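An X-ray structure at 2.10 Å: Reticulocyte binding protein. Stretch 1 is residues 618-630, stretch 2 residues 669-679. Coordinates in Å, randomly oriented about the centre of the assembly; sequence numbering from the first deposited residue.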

# COMPACT_ATOMS: atom_id res chain seq x y z
N HIS A 618 13.21 -3.34 -2.06
CA HIS A 618 12.96 -1.93 -2.37
C HIS A 618 13.76 -1.51 -3.59
O HIS A 618 14.94 -1.86 -3.70
CB HIS A 618 13.33 -1.05 -1.17
CG HIS A 618 13.21 0.42 -1.42
ND1 HIS A 618 14.10 1.43 -1.28
CD2 HIS A 618 12.04 1.01 -1.85
CE1 HIS A 618 13.46 2.59 -1.63
NE2 HIS A 618 12.22 2.31 -1.98
N SER A 619 13.15 -0.77 -4.51
CA SER A 619 13.88 -0.29 -5.68
C SER A 619 15.10 0.51 -5.24
O SER A 619 14.98 1.47 -4.48
CB SER A 619 13.00 0.57 -6.59
OG SER A 619 13.71 1.06 -7.70
N GLY A 620 16.27 0.08 -5.70
CA GLY A 620 17.54 0.70 -5.31
C GLY A 620 18.27 -0.06 -4.21
O GLY A 620 19.46 0.18 -3.98
N GLN A 621 17.57 -0.96 -3.53
CA GLN A 621 18.18 -1.83 -2.52
C GLN A 621 19.26 -2.71 -3.16
O GLN A 621 20.22 -3.09 -2.50
CB GLN A 621 17.11 -2.69 -1.84
CG GLN A 621 17.57 -3.47 -0.61
CD GLN A 621 16.46 -4.31 -0.01
OE1 GLN A 621 15.30 -3.90 0.01
NE2 GLN A 621 16.80 -5.50 0.48
N GLU A 622 19.09 -3.01 -4.45
CA GLU A 622 20.06 -3.82 -5.19
C GLU A 622 21.41 -3.14 -5.42
O GLU A 622 22.41 -3.83 -5.56
CB GLU A 622 19.47 -4.31 -6.53
CG GLU A 622 19.35 -3.25 -7.64
CD GLU A 622 18.03 -2.49 -7.62
OE1 GLU A 622 17.43 -2.33 -6.53
OE2 GLU A 622 17.59 -2.05 -8.71
N TYR A 623 21.46 -1.81 -5.45
CA TYR A 623 22.72 -1.08 -5.70
C TYR A 623 23.21 -0.22 -4.52
O TYR A 623 24.35 0.23 -4.54
CB TYR A 623 22.65 -0.25 -7.00
CG TYR A 623 21.88 1.06 -6.92
CD1 TYR A 623 22.48 2.22 -6.43
CD2 TYR A 623 20.57 1.15 -7.37
CE1 TYR A 623 21.79 3.42 -6.36
CE2 TYR A 623 19.87 2.36 -7.31
CZ TYR A 623 20.48 3.48 -6.80
OH TYR A 623 19.78 4.66 -6.74
N GLY A 624 22.36 0.00 -3.52
CA GLY A 624 22.74 0.84 -2.37
C GLY A 624 22.27 2.28 -2.50
O GLY A 624 23.02 3.23 -2.23
N ARG A 625 21.00 2.43 -2.88
CA ARG A 625 20.35 3.72 -3.05
C ARG A 625 20.45 4.59 -1.80
O ARG A 625 20.31 4.11 -0.67
CB ARG A 625 18.88 3.48 -3.43
CG ARG A 625 18.03 4.72 -3.65
CD ARG A 625 16.64 4.30 -4.11
NE ARG A 625 15.71 5.41 -4.10
CZ ARG A 625 14.47 5.37 -4.59
NH1 ARG A 625 14.00 4.25 -5.14
NH2 ARG A 625 13.70 6.45 -4.54
N THR A 626 20.66 5.89 -2.01
CA THR A 626 20.81 6.85 -0.92
C THR A 626 19.87 8.05 -1.09
O THR A 626 19.51 8.42 -2.21
CB THR A 626 22.27 7.38 -0.82
OG1 THR A 626 22.42 8.18 0.36
CG2 THR A 626 22.63 8.21 -2.05
N LYS A 627 19.51 8.64 0.04
CA LYS A 627 18.69 9.86 0.08
C LYS A 627 19.39 10.96 0.88
O LYS A 627 18.76 11.63 1.70
CB LYS A 627 17.30 9.55 0.66
CG LYS A 627 16.49 8.57 -0.18
CD LYS A 627 15.10 8.32 0.40
CE LYS A 627 14.33 7.34 -0.48
NZ LYS A 627 13.03 6.90 0.10
N ARG A 628 20.68 11.14 0.62
CA ARG A 628 21.49 12.15 1.31
C ARG A 628 21.10 13.55 0.83
O ARG A 628 20.90 13.77 -0.36
CB ARG A 628 22.99 11.91 1.06
CG ARG A 628 23.90 12.65 2.05
CD ARG A 628 25.28 12.96 1.48
NE ARG A 628 26.16 11.79 1.42
CZ ARG A 628 27.34 11.67 2.03
NH1 ARG A 628 27.84 12.64 2.79
NH2 ARG A 628 28.04 10.55 1.88
N LEU A 629 20.99 14.48 1.77
CA LEU A 629 20.59 15.85 1.48
C LEU A 629 21.81 16.68 1.06
O LEU A 629 22.48 17.30 1.90
CB LEU A 629 19.90 16.47 2.70
CG LEU A 629 19.18 17.81 2.54
CD1 LEU A 629 17.96 17.68 1.64
CD2 LEU A 629 18.79 18.36 3.90
N LEU A 630 22.10 16.67 -0.24
CA LEU A 630 23.22 17.44 -0.81
C LEU A 630 22.82 18.89 -1.08
O LEU A 630 22.94 19.39 -2.20
CB LEU A 630 23.70 16.79 -2.12
CG LEU A 630 24.23 15.36 -2.02
CD1 LEU A 630 24.52 14.81 -3.42
CD2 LEU A 630 25.48 15.30 -1.16
N ALA A 669 15.83 15.29 -6.99
CA ALA A 669 17.24 15.15 -6.60
C ALA A 669 17.41 14.10 -5.50
O ALA A 669 18.35 13.30 -5.53
CB ALA A 669 17.78 16.50 -6.14
N ILE A 670 16.50 14.11 -4.52
CA ILE A 670 16.49 13.13 -3.45
C ILE A 670 15.95 11.77 -3.92
O ILE A 670 16.53 10.74 -3.61
CB ILE A 670 15.61 13.61 -2.26
CG1 ILE A 670 16.31 14.73 -1.49
CG2 ILE A 670 15.29 12.44 -1.32
CD1 ILE A 670 17.51 14.27 -0.67
N ASN A 671 14.86 11.80 -4.68
CA ASN A 671 14.04 10.61 -4.93
C ASN A 671 14.38 9.78 -6.17
O ASN A 671 13.86 8.67 -6.33
CB ASN A 671 12.55 10.99 -4.98
CG ASN A 671 11.93 11.11 -3.60
OD1 ASN A 671 12.13 10.09 -2.78
ND2 ASN A 671 11.27 12.10 -3.28
N HIS A 672 15.24 10.29 -7.06
CA HIS A 672 15.50 9.60 -8.32
C HIS A 672 16.30 8.31 -8.15
O HIS A 672 17.15 8.19 -7.27
CB HIS A 672 16.19 10.54 -9.34
CG HIS A 672 17.64 10.82 -9.05
ND1 HIS A 672 18.66 10.10 -9.62
CD2 HIS A 672 18.22 11.76 -8.27
CE1 HIS A 672 19.82 10.57 -9.19
NE2 HIS A 672 19.58 11.58 -8.37
N PHE A 673 16.00 7.33 -9.00
CA PHE A 673 16.80 6.13 -9.13
C PHE A 673 18.10 6.55 -9.83
O PHE A 673 18.06 7.17 -10.89
CB PHE A 673 16.04 5.08 -9.94
CG PHE A 673 16.71 3.73 -10.01
CD1 PHE A 673 16.44 2.76 -9.05
CD2 PHE A 673 17.57 3.41 -11.05
CE1 PHE A 673 17.04 1.50 -9.12
CE2 PHE A 673 18.17 2.16 -11.13
CZ PHE A 673 17.91 1.20 -10.16
N ASP A 674 19.24 6.23 -9.21
CA ASP A 674 20.56 6.57 -9.73
C ASP A 674 21.02 5.49 -10.72
O ASP A 674 21.51 4.44 -10.31
CB ASP A 674 21.55 6.69 -8.57
CG ASP A 674 22.91 7.24 -8.99
OD1 ASP A 674 23.29 7.16 -10.19
OD2 ASP A 674 23.61 7.75 -8.10
N TRP A 675 20.85 5.76 -12.01
CA TRP A 675 21.14 4.76 -13.04
C TRP A 675 22.63 4.50 -13.24
O TRP A 675 23.04 3.36 -13.51
CB TRP A 675 20.47 5.13 -14.37
CG TRP A 675 19.03 4.79 -14.34
CD1 TRP A 675 17.99 5.64 -14.10
CD2 TRP A 675 18.46 3.49 -14.51
NE1 TRP A 675 16.81 4.95 -14.13
CE2 TRP A 675 17.06 3.63 -14.38
CE3 TRP A 675 18.99 2.22 -14.77
CZ2 TRP A 675 16.19 2.55 -14.49
CZ3 TRP A 675 18.13 1.14 -14.88
CH2 TRP A 675 16.74 1.32 -14.74
N ALA A 676 23.44 5.55 -13.10
CA ALA A 676 24.90 5.41 -13.15
C ALA A 676 25.39 4.49 -12.04
O ALA A 676 26.16 3.55 -12.29
CB ALA A 676 25.56 6.77 -13.05
N ALA A 677 24.95 4.76 -10.82
CA ALA A 677 25.31 3.94 -9.66
C ALA A 677 24.86 2.49 -9.84
O ALA A 677 25.53 1.56 -9.38
CB ALA A 677 24.70 4.53 -8.38
N ALA A 678 23.72 2.30 -10.50
CA ALA A 678 23.16 0.97 -10.75
C ALA A 678 23.83 0.22 -11.91
O ALA A 678 23.94 -1.00 -11.85
CB ALA A 678 21.65 1.08 -10.99
N THR A 679 24.26 0.92 -12.95
CA THR A 679 24.69 0.25 -14.19
C THR A 679 26.06 0.63 -14.76
O THR A 679 26.59 -0.10 -15.61
CB THR A 679 23.67 0.49 -15.32
OG1 THR A 679 23.56 1.90 -15.56
CG2 THR A 679 22.31 -0.08 -14.96
O HOH W 1 16.66 8.12 -4.22
O HOH W 2 19.19 10.74 -3.99

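Stretch 1 has no regular helix or strand, whereas stretch 2 carries the end of one helix (669-671), a short connection, and a second helix, 675-679. The CA pairing shows how the loop runs along these elements: Lys-627 lies 5.3 Å from Ile-670 and Tyr-623 lies 5.5 Å from Ala-678 (CA to CA in both), while Gly-620 and Phe-673 stand 6.7 Å apart by the same measure. Low residue numbers of stretch 1 thus meet the connection and second helix, and higher ones meet the first helix. Together the two sides bury 576 Å².

The main bump is Tyr-623, which has 112 Å² covered by stretch 2 and a CA-to-CB bond pointing toward it. The hollow that receives its ring is built from Phe-673, Asp-674, Ala-677 and Ala-678. Two alanine methyls line the pocket: Ala-677 CB is 3.7 Å from Tyr-623 CE1, and Ala-678 CB is 3.8 Å from Tyr-623 CD2. Ala-678 N and Asp-674 O lie over one face of the ring. Its edge meets the face of Phe-673, with centroids 5.0 Å apart, planes at 80°, and Tyr-623 CE2 3.5 Å from Phe-673 CE1, an edge-to-face arrangement that sets ring hydrogens against a pi cloud.

At the tip of the ring, Asp-674 N donates a hydrogen bond to Tyr-623 OH (3.0 Å, 159° at the hydrogen). Asp-674 is the N-cap of the second helix, and its OD1 accepts from Ala-677 N at 3.0 Å. The phenol therefore docks at the helix start with a polar anchor as well as an apolar fit.

Phe-673 in turn fills a recess in stretch 1. Ser-619 OG approaches Phe-673 CD1 to 3.5 Å; at the ring edge, Gly-620 N is 3.8 Å from Phe-673 CE1 and Glu-622 OE2 is 3.6 Å from Phe-673 CZ. The recess is formed around a type II turn from His-618 to Gln-621, where Glu-622 OE1 accepts from Gly-620 N at 2.8 Å. At the Gly-620 phi/psi of 99/-16 a CB would be jammed against the preceding carbonyl O, which by itself calls for glycine; an ideal Gly-620 CB would also sit 2.4 Å from Arg-625 CD, so the absent side chain leaves space for the arginine.

Arg-625 extends with all of chi1 to chi3 in t. Arg-625 NH1 donates to Ser-619 O (3.0 Å), bracing the turn, while His-672 O lies over one face of the guanidinium. Arg-625 NH2 comes within 2.9 Å of Asn-671 O, but the angle is too poor for a hydrogen bond. Water 1 makes the polar link instead, accepting from Arg-625 NE (2.9 Å) and donating to Ile-670 O (2.7 Å) and His-672 O (3.1 Å), one carbonyl from the last residues of the first helix and one from the residue just after it.

Ile-670 is the reciprocal bump, with 99 Å² covered. Its CA-to-CB bond points sideways, but the side-chain end comes nearer to stretch 1. Ile-670 CD1 lodges against backbone oxygens, 3.4 Å from Arg-628 O and 3.8 Å from Lys-627 O, and packs apolar against Leu-629 CD1 at 4.1 Å, while Ile-670 CG2 lies 4.0 Å from Lys-627 CB.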